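Local coordinates for putative ABC transporter amino acid-binding protein (Sinorhizobium meliloti, PDB 2Q88) that binds the compatible solute ectoine and probably delivers it to an ABC transporter that imports osmoprotectants, at residues P23-A27 with G36-D40; A18-E22 with I58-M64. The contacts are given in a common frame with arbitrary orientation. Residues are numbered along the deposited sequence.

Contact 1 of 2, residues P23-A27 with G36-D40; sequences PPFTA and GAAPD. With 4CS ((4S)-2-methyl-1,4,5,6-tetrahydropyrimidine-4-carboxylic acid), chain F.
Phe25 lays one face of its ring over the methyl group of the bound ectoine, CD2 standing 3.5 Å from CAA of 4CS, with chi1 near -65° and chi2 near 84°; its CA-to-CB bond points away from the 36-40 segment. The 23-27 segment has no regular structure at its start: the peptide between Pro23 and Pro24 is cis, and Pro24 and Phe25 (phi/psi -93/14 and -70/-47) turn the chain before it becomes extended at Thr26 and Ala27. Two successive carbonyls thereby face the first turn of helix 37-48. Ala37 N donates to Pro24 O (3.0 Å, nearly linear) and Ala38 N to Phe25 O (3.0 Å), so amides at the helix start find acceptors in the loop. Gly36, the N-cap residue at phi/psi 91/164, passes with its CA 4.1 Å from Thr26 CA; a CB here would clash with Thr26 CA and Phe25 O. Asp40 N bonds back to the N-cap carbonyl, Gly36 O, at 3.0 Å, as the helix begins. Pro39 closes the interface, its CD 3.2 Å from Phe25 O and 3.9 Å from Thr26 CG2. Phe240 meets the Phe25 ring edge-to-face. A loop held against a helix N terminus, with an aromatic ring presented to the solute, here forms one wall of the ligand pocket in a family 3 solute-binding protein.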
ATOM      1  N   PRO A  23       4.248  -1.107  -8.064  1.00 22.16           N
ATOM      2  CA  PRO A  23       5.461  -0.305  -7.906  1.00 21.67           C
ATOM      3  C   PRO A  23       5.133   1.162  -7.584  1.00 21.18           C
ATOM      4  O   PRO A  23       4.170   1.691  -8.150  1.00 21.71           O
ATOM      5  CB  PRO A  23       6.157  -0.415  -9.279  1.00 21.45           C
ATOM      6  CG  PRO A  23       5.577  -1.633  -9.950  1.00 21.59           C
ATOM      7  CD  PRO A  23       4.193  -1.812  -9.362  1.00 22.42           C
ATOM      8  N   PRO A  24       5.931   1.842  -6.755  1.00 20.75           N
ATOM      9  CA  PRO A  24       7.137   1.313  -6.105  1.00 20.44           C
ATOM     10  C   PRO A  24       6.959   0.705  -4.706  1.00 20.87           C
ATOM     11  O   PRO A  24       7.962   0.490  -4.010  1.00 21.75           O
ATOM     12  CB  PRO A  24       8.002   2.565  -5.976  1.00 21.51           C
ATOM     13  CG  PRO A  24       7.000   3.655  -5.686  1.00 19.93           C
ATOM     14  CD  PRO A  24       5.767   3.283  -6.494  1.00 19.94           C
ATOM     15  N   PHE A  25       5.723   0.430  -4.297  1.00 19.67           N
ATOM     16  CA  PHE A  25       5.467  -0.243  -3.024  1.00 20.22           C
ATOM     17  C   PHE A  25       5.909  -1.711  -3.062  1.00 21.15           C
ATOM     18  O   PHE A  25       6.574  -2.178  -2.139  1.00 21.20           O
ATOM     19  CB  PHE A  25       3.992  -0.158  -2.653  1.00 20.13           C
ATOM     20  CG  PHE A  25       3.514   1.244  -2.377  1.00 19.70           C
ATOM     21  CD1 PHE A  25       3.119   2.074  -3.414  1.00 20.35           C
ATOM     22  CD2 PHE A  25       3.444   1.724  -1.070  1.00 20.22           C
ATOM     23  CE1 PHE A  25       2.659   3.384  -3.160  1.00 19.37           C
ATOM     24  CE2 PHE A  25       2.981   3.021  -0.803  1.00 19.64           C
ATOM     25  CZ  PHE A  25       2.590   3.848  -1.852  1.00 20.54           C
ATOM     26  N   THR A  26       5.524  -2.421  -4.124  1.00 21.24           N
ATOM     27  CA  THR A  26       5.863  -3.843  -4.313  1.00 22.70           C
ATOM     28  C   THR A  26       6.051  -4.063  -5.796  1.00 23.11           C
ATOM     29  O   THR A  26       5.417  -3.395  -6.613  1.00 23.09           O
ATOM     30  CB  THR A  26       4.734  -4.787  -3.833  1.00 22.65           C
ATOM     31  OG1 THR A  26       3.512  -4.432  -4.484  1.00 24.95           O
ATOM     32  CG2 THR A  26       4.427  -4.619  -2.331  1.00 23.33           C
ATOM     33  N   ALA A  27       6.913  -5.004  -6.160  1.00 23.86           N
ATOM     34  CA  ALA A  27       7.165  -5.299  -7.566  1.00 24.78           C
ATOM     35  C   ALA A  27       7.677  -6.724  -7.643  1.00 25.86           C
ATOM     36  O   ALA A  27       8.257  -7.214  -6.683  1.00 25.07           O
ATOM     37  CB  ALA A  27       8.203  -4.344  -8.138  1.00 25.12           C
ATOM     38  N   GLY A  36      10.589  -3.723  -4.534  1.00 24.56           N
ATOM     39  CA  GLY A  36       9.748  -2.617  -4.098  1.00 23.75           C
ATOM     40  C   GLY A  36      10.117  -2.295  -2.666  1.00 23.65           C
ATOM     41  O   GLY A  36      10.788  -3.087  -1.998  1.00 23.11           O
ATOM     42  N   ALA A  37       9.696  -1.124  -2.200  1.00 23.00           N
ATOM     43  CA  ALA A  37      10.114  -0.594  -0.913  1.00 23.07           C
ATOM     44  C   ALA A  37       9.653  -1.411   0.283  1.00 23.22           C
ATOM     45  O   ALA A  37      10.405  -1.597   1.237  1.00 23.32           O
ATOM     46  CB  ALA A  37       9.676   0.859  -0.769  1.00 23.16           C
ATOM     47  N   ALA A  38       8.423  -1.908   0.234  1.00 23.12           N
ATOM     48  CA  ALA A  38       7.878  -2.624   1.376  1.00 23.02           C
ATOM     49  C   ALA A  38       8.537  -4.006   1.571  1.00 23.26           C
ATOM     50  O   ALA A  38       8.998  -4.293   2.682  1.00 22.86           O
ATOM     51  CB  ALA A  38       6.355  -2.710   1.295  1.00 23.55           C
ATOM     52  N   PRO A  39       8.621  -4.834   0.521  1.00 23.29           N
ATOM     53  CA  PRO A  39       9.368  -6.096   0.609  1.00 23.17           C
ATOM     54  C   PRO A  39      10.874  -5.924   0.851  1.00 23.20           C
ATOM     55  O   PRO A  39      11.478  -6.783   1.487  1.00 23.61           O
ATOM     56  CB  PRO A  39       9.123  -6.741  -0.751  1.00 23.24           C
ATOM     57  CG  PRO A  39       7.843  -6.108  -1.223  1.00 23.53           C
ATOM     58  CD  PRO A  39       8.000  -4.676  -0.811  1.00 23.03           C
ATOM     59  N   ASP A  40      11.476  -4.840   0.366  1.00 23.54           N
ATOM     60  CA  ASP A  40      12.913  -4.621   0.604  1.00 24.37           C
ATOM     61  C   ASP A  40      13.198  -4.357   2.086  1.00 23.82           C
ATOM     62  O   ASP A  40      14.142  -4.907   2.657  1.00 23.79           O
ATOM     63  CB  ASP A  40      13.474  -3.478  -0.250  1.00 24.50           C
ATOM     64  CG  ASP A  40      13.877  -3.914  -1.668  1.00 26.99           C
ATOM     65  OD1 ASP A  40      13.603  -5.057  -2.103  1.00 29.10           O
ATOM     66  OD2 ASP A  40      14.478  -3.145  -2.445  1.00 28.60           O
TER
HETATM   67  O   4CS F 501      -5.535   0.420   0.659  1.00 22.38           O
HETATM   68  C   4CS F 501      -4.330   0.669   0.629  1.00 21.89           C
HETATM   69  OXT 4CS F 501      -3.633   0.477   1.632  1.00 22.40           O
HETATM   70  CA  4CS F 501      -3.703   1.243  -0.635  1.00 21.02           C
HETATM   71  CB  4CS F 501      -4.251   0.625  -1.907  1.00 20.98           C
HETATM   72  CAD 4CS F 501      -3.602   1.291  -3.124  1.00 20.33           C
HETATM   73  NAG 4CS F 501      -2.123   1.183  -3.018  1.00 20.20           N
HETATM   74  CAI 4CS F 501      -1.486   1.101  -1.770  1.00 20.63           C
HETATM   75  CAA 4CS F 501       0.045   0.974  -1.684  1.00 20.18           C
HETATM   76  N   4CS F 501      -2.236   1.100  -0.587  1.00 20.65           N

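Contact 2 of 2, residues A18-E22 with I58-M64. With 4CS ((4S)-2-methyl-1,4,5,6-tetrahydropyrimidine-4-carboxylic acid), chain F.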
ATOM      1  N   ALA A  18       2.425 -10.931   2.192  1.00 24.52           N
ATOM      2  CA  ALA A  18       1.393 -10.634   1.214  1.00 24.76           C
ATOM      3  C   ALA A  18       1.737  -9.315   0.543  1.00 25.49           C
ATOM      4  O   ALA A  18       2.052  -8.342   1.233  1.00 24.82           O
ATOM      5  CB  ALA A  18       0.036 -10.566   1.884  1.00 24.94           C
ATOM      6  N   ILE A  19       1.696  -9.305  -0.797  1.00 25.52           N
ATOM      7  CA  ILE A  19       1.957  -8.115  -1.618  1.00 26.87           C
ATOM      8  C   ILE A  19       0.889  -7.968  -2.712  1.00 27.37           C
ATOM      9  O   ILE A  19       0.094  -8.878  -2.920  1.00 27.01           O
ATOM     10  CB  ILE A  19       3.352  -8.195  -2.280  1.00 26.36           C
ATOM     11  CG1 ILE A  19       3.398  -9.308  -3.339  1.00 27.33           C
ATOM     12  CG2 ILE A  19       4.447  -8.378  -1.230  1.00 26.88           C
ATOM     13  CD1 ILE A  19       4.562  -9.159  -4.320  1.00 27.74           C
ATOM     14  N   ALA A  20       0.878  -6.836  -3.424  1.00 28.75           N
ATOM     15  CA  ALA A  20      -0.114  -6.627  -4.486  1.00 29.10           C
ATOM     16  C   ALA A  20       0.459  -6.418  -5.884  1.00 29.68           C
ATOM     17  O   ALA A  20      -0.303  -6.422  -6.854  1.00 31.07           O
ATOM     18  CB  ALA A  20      -1.043  -5.476  -4.134  1.00 30.14           C
ATOM     19  N   ASN A  21       1.774  -6.230  -5.992  1.00 28.78           N
ATOM     20  CA  ASN A  21       2.424  -5.869  -7.269  1.00 28.50           C
ATOM     21  C   ASN A  21       2.009  -4.465  -7.766  1.00 27.36           C
ATOM     22  O   ASN A  21       1.301  -4.319  -8.758  1.00 27.65           O
ATOM     23  CB  ASN A  21       2.190  -6.936  -8.348  1.00 29.44           C
ATOM     24  CG  ASN A  21       3.176  -6.831  -9.497  1.00 30.92           C
ATOM     25  OD1 ASN A  21       4.221  -6.183  -9.383  1.00 31.76           O
ATOM     26  ND2 ASN A  21       2.850  -7.468 -10.612  1.00 33.91           N
ATOM     27  N   GLU A  22       2.447  -3.445  -7.040  1.00 25.44           N
ATOM     28  CA  GLU A  22       2.109  -2.048  -7.338  1.00 24.39           C
ATOM     29  C   GLU A  22       3.347  -1.191  -7.081  1.00 23.22           C
ATOM     30  O   GLU A  22       3.513  -0.650  -5.986  1.00 22.65           O
ATOM     31  CB  GLU A  22       0.935  -1.578  -6.469  1.00 24.51           C
ATOM     32  CG  GLU A  22       0.496  -0.133  -6.743  1.00 24.70           C
ATOM     33  CD  GLU A  22      -0.537   0.375  -5.753  1.00 25.30           C
ATOM     34  OE1 GLU A  22      -1.533  -0.346  -5.531  1.00 25.76           O
ATOM     35  OE2 GLU A  22      -0.363   1.503  -5.209  1.00 25.27           O
ATOM     36  N   ILE A  58       0.892 -12.820  -4.117  1.00 24.19           N
ATOM     37  CA  ILE A  58       0.138 -11.677  -4.669  1.00 24.49           C
ATOM     38  C   ILE A  58      -1.362 -11.872  -4.474  1.00 24.39           C
ATOM     39  O   ILE A  58      -1.887 -12.949  -4.723  1.00 23.87           O
ATOM     40  CB  ILE A  58       0.437 -11.486  -6.180  1.00 24.72           C
ATOM     41  CG1 ILE A  58       1.859 -10.969  -6.385  1.00 23.68           C
ATOM     42  CG2 ILE A  58      -0.570 -10.522  -6.831  1.00 24.66           C
ATOM     43  CD1 ILE A  58       2.274 -10.974  -7.852  1.00 26.62           C
ATOM     44  N   SER A  59      -2.033 -10.813  -4.035  1.00 25.12           N
ATOM     45  CA  SER A  59      -3.478 -10.788  -3.961  1.00 25.85           C
ATOM     46  C   SER A  59      -3.938  -9.343  -4.118  1.00 25.79           C
ATOM     47  O   SER A  59      -3.125  -8.417  -4.078  1.00 26.21           O
ATOM     48  CB  SER A  59      -3.965 -11.374  -2.630  1.00 26.42           C
ATOM     49  OG  SER A  59      -3.927 -10.414  -1.586  1.00 26.71           O
ATOM     50  N   GLU A  60      -5.237  -9.154  -4.290  1.00 25.20           N
ATOM     51  CA  GLU A  60      -5.806  -7.807  -4.273  1.00 24.92           C
ATOM     52  C   GLU A  60      -5.864  -7.385  -2.807  1.00 24.53           C
ATOM     53  O   GLU A  60      -5.745  -8.245  -1.914  1.00 24.15           O
ATOM     54  CB  GLU A  60      -7.157  -7.801  -4.993  1.00 25.27           C
ATOM     55  CG  GLU A  60      -6.986  -8.177  -6.463  1.00 26.68           C
ATOM     56  CD  GLU A  60      -8.283  -8.368  -7.218  1.00 27.29           C
ATOM     57  OE1 GLU A  60      -8.715  -9.532  -7.397  1.00 29.02           O
ATOM     58  OE2 GLU A  60      -8.875  -7.360  -7.661  1.00 29.62           O
ATOM     59  N   TYR A  61      -5.968  -6.081  -2.545  1.00 23.57           N
ATOM     60  CA  TYR A  61      -5.801  -5.562  -1.184  1.00 23.86           C
ATOM     61  C   TYR A  61      -6.861  -6.076  -0.219  1.00 24.15           C
ATOM     62  O   TYR A  61      -6.573  -6.304   0.950  1.00 24.47           O
ATOM     63  CB  TYR A  61      -5.756  -4.032  -1.166  1.00 23.93           C
ATOM     64  CG  TYR A  61      -4.489  -3.471  -1.785  1.00 23.30           C
ATOM     65  CD1 TYR A  61      -3.329  -3.329  -1.033  1.00 23.79           C
ATOM     66  CD2 TYR A  61      -4.451  -3.109  -3.128  1.00 22.81           C
ATOM     67  CE1 TYR A  61      -2.156  -2.813  -1.606  1.00 23.19           C
ATOM     68  CE2 TYR A  61      -3.273  -2.598  -3.714  1.00 23.72           C
ATOM     69  CZ  TYR A  61      -2.141  -2.445  -2.939  1.00 24.58           C
ATOM     70  OH  TYR A  61      -0.972  -1.957  -3.509  1.00 24.86           O
ATOM     71  N   GLY A  62      -8.074  -6.277  -0.722  1.00 24.57           N
ATOM     72  CA  GLY A  62      -9.192  -6.728   0.117  1.00 24.61           C
ATOM     73  C   GLY A  62      -9.030  -8.126   0.697  1.00 24.84           C
ATOM     74  O   GLY A  62      -9.701  -8.490   1.673  1.00 25.36           O
ATOM     75  N   ALA A  63      -8.146  -8.924   0.107  1.00 25.09           N
ATOM     76  CA  ALA A  63      -7.908 -10.286   0.596  1.00 24.94           C
ATOM     77  C   ALA A  63      -6.816 -10.390   1.669  1.00 25.24           C
ATOM     78  O   ALA A  63      -6.639 -11.451   2.276  1.00 25.89           O
ATOM     79  CB  ALA A  63      -7.585 -11.223  -0.586  1.00 25.26           C
ATOM     80  N   MET A  64      -6.086  -9.305   1.909  1.00 24.45           N
ATOM     81  CA  MET A  64      -4.875  -9.377   2.720  1.00 24.35           C
ATOM     82  C   MET A  64      -5.122  -9.620   4.202  1.00 23.65           C
ATOM     83  O   MET A  64      -4.610 -10.593   4.777  1.00 22.87           O
ATOM     84  CB  MET A  64      -4.005  -8.141   2.495  1.00 23.77           C
ATOM     85  CG  MET A  64      -3.370  -8.131   1.114  1.00 25.28           C
ATOM     86  SD  MET A  64      -2.447  -6.632   0.858  1.00 26.85           S
ATOM     87  CE  MET A  64      -1.935  -6.818  -0.850  1.00 24.08           C
TER
HETATM   88  O   4CS F 501      -5.535   0.420   0.659  1.00 22.38           O
HETATM   89  C   4CS F 501      -4.330   0.669   0.629  1.00 21.89           C
HETATM   90  OXT 4CS F 501      -3.633   0.477   1.632  1.00 22.40           O
HETATM   91  CA  4CS F 501      -3.703   1.243  -0.635  1.00 21.02           C
HETATM   92  CB  4CS F 501      -4.251   0.625  -1.907  1.00 20.98           C
HETATM   93  CAD 4CS F 501      -3.602   1.291  -3.124  1.00 20.33           C
HETATM   94  NAG 4CS F 501      -2.123   1.183  -3.018  1.00 20.20           N
HETATM   95  CAI 4CS F 501      -1.486   1.101  -1.770  1.00 20.63           C
HETATM   96  CAA 4CS F 501       0.045   0.974  -1.684  1.00 20.18           C
HETATM   97  N   4CS F 501      -2.236   1.100  -0.587  1.00 20.65           N
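Ile58 ends strand 53-58 beside Ile19 in a parallel bridge, the CA atoms 5.0 Å apart; the two side chains share a face of the sheet and meet CG1 to CG1 at 3.8 Å, while Ile58 CA makes a CA-H...O contact with Ile19 O at 3.3 Å. Ser59 N donates to the same Ile19 O at 3.1 Å. Ser59 O lies 3.5 Å from Ala20 CA, and Ser59 OG donates to Glu60 O (2.8 Å). Both strands thus run into loops at their C-terminal ends, the usual place for a binding site in parallel alpha/beta folds; in this periplasmic-binding-protein fold the loops hold the ectoine. Tyr61 lies between protein and ligand: Ala20 CB makes a CH-pi contact over one face, 3.8 Å from the ring centroid, and 4CS CB covers the opposite face. Tyr61 OH donates to Glu22 OE1 at 2.6 Å, holding the carboxylate whose OE2 accepts from 4CS NAG at 2.8 Å, with a weak second bond from NAG to OE1 at 3.0 Å; Ser176 also bonds to OE2. Met64, at the start of helix 64-69, puts its CE 3.7 Å from Ala20 CB and its CG 4.3 Å from Ala18 CB.

Overall arrangement
From the N terminus, strand 14-19 runs into residues 18-22, the first half of contact 2, and the chain passes directly into 23-27, the first half of contact 1. Contact 1 closes a short loop through strands 27-28 and 34-35 when 36-40 begins helix 37-48. That helix and strand 53-58 then lead to 58-64, which closes the larger loop of contact 2 around contact 1. The inner closure ties the loop to a helix, the outer one a strand end to its neighbour in the parallel sheet. They meet where Thr26 OG1 hydrogen-bonds with Glu22 N and Thr26 CG2 packs 3.7 Å from Ile19 CB, and both bring side chains to the same ectoine.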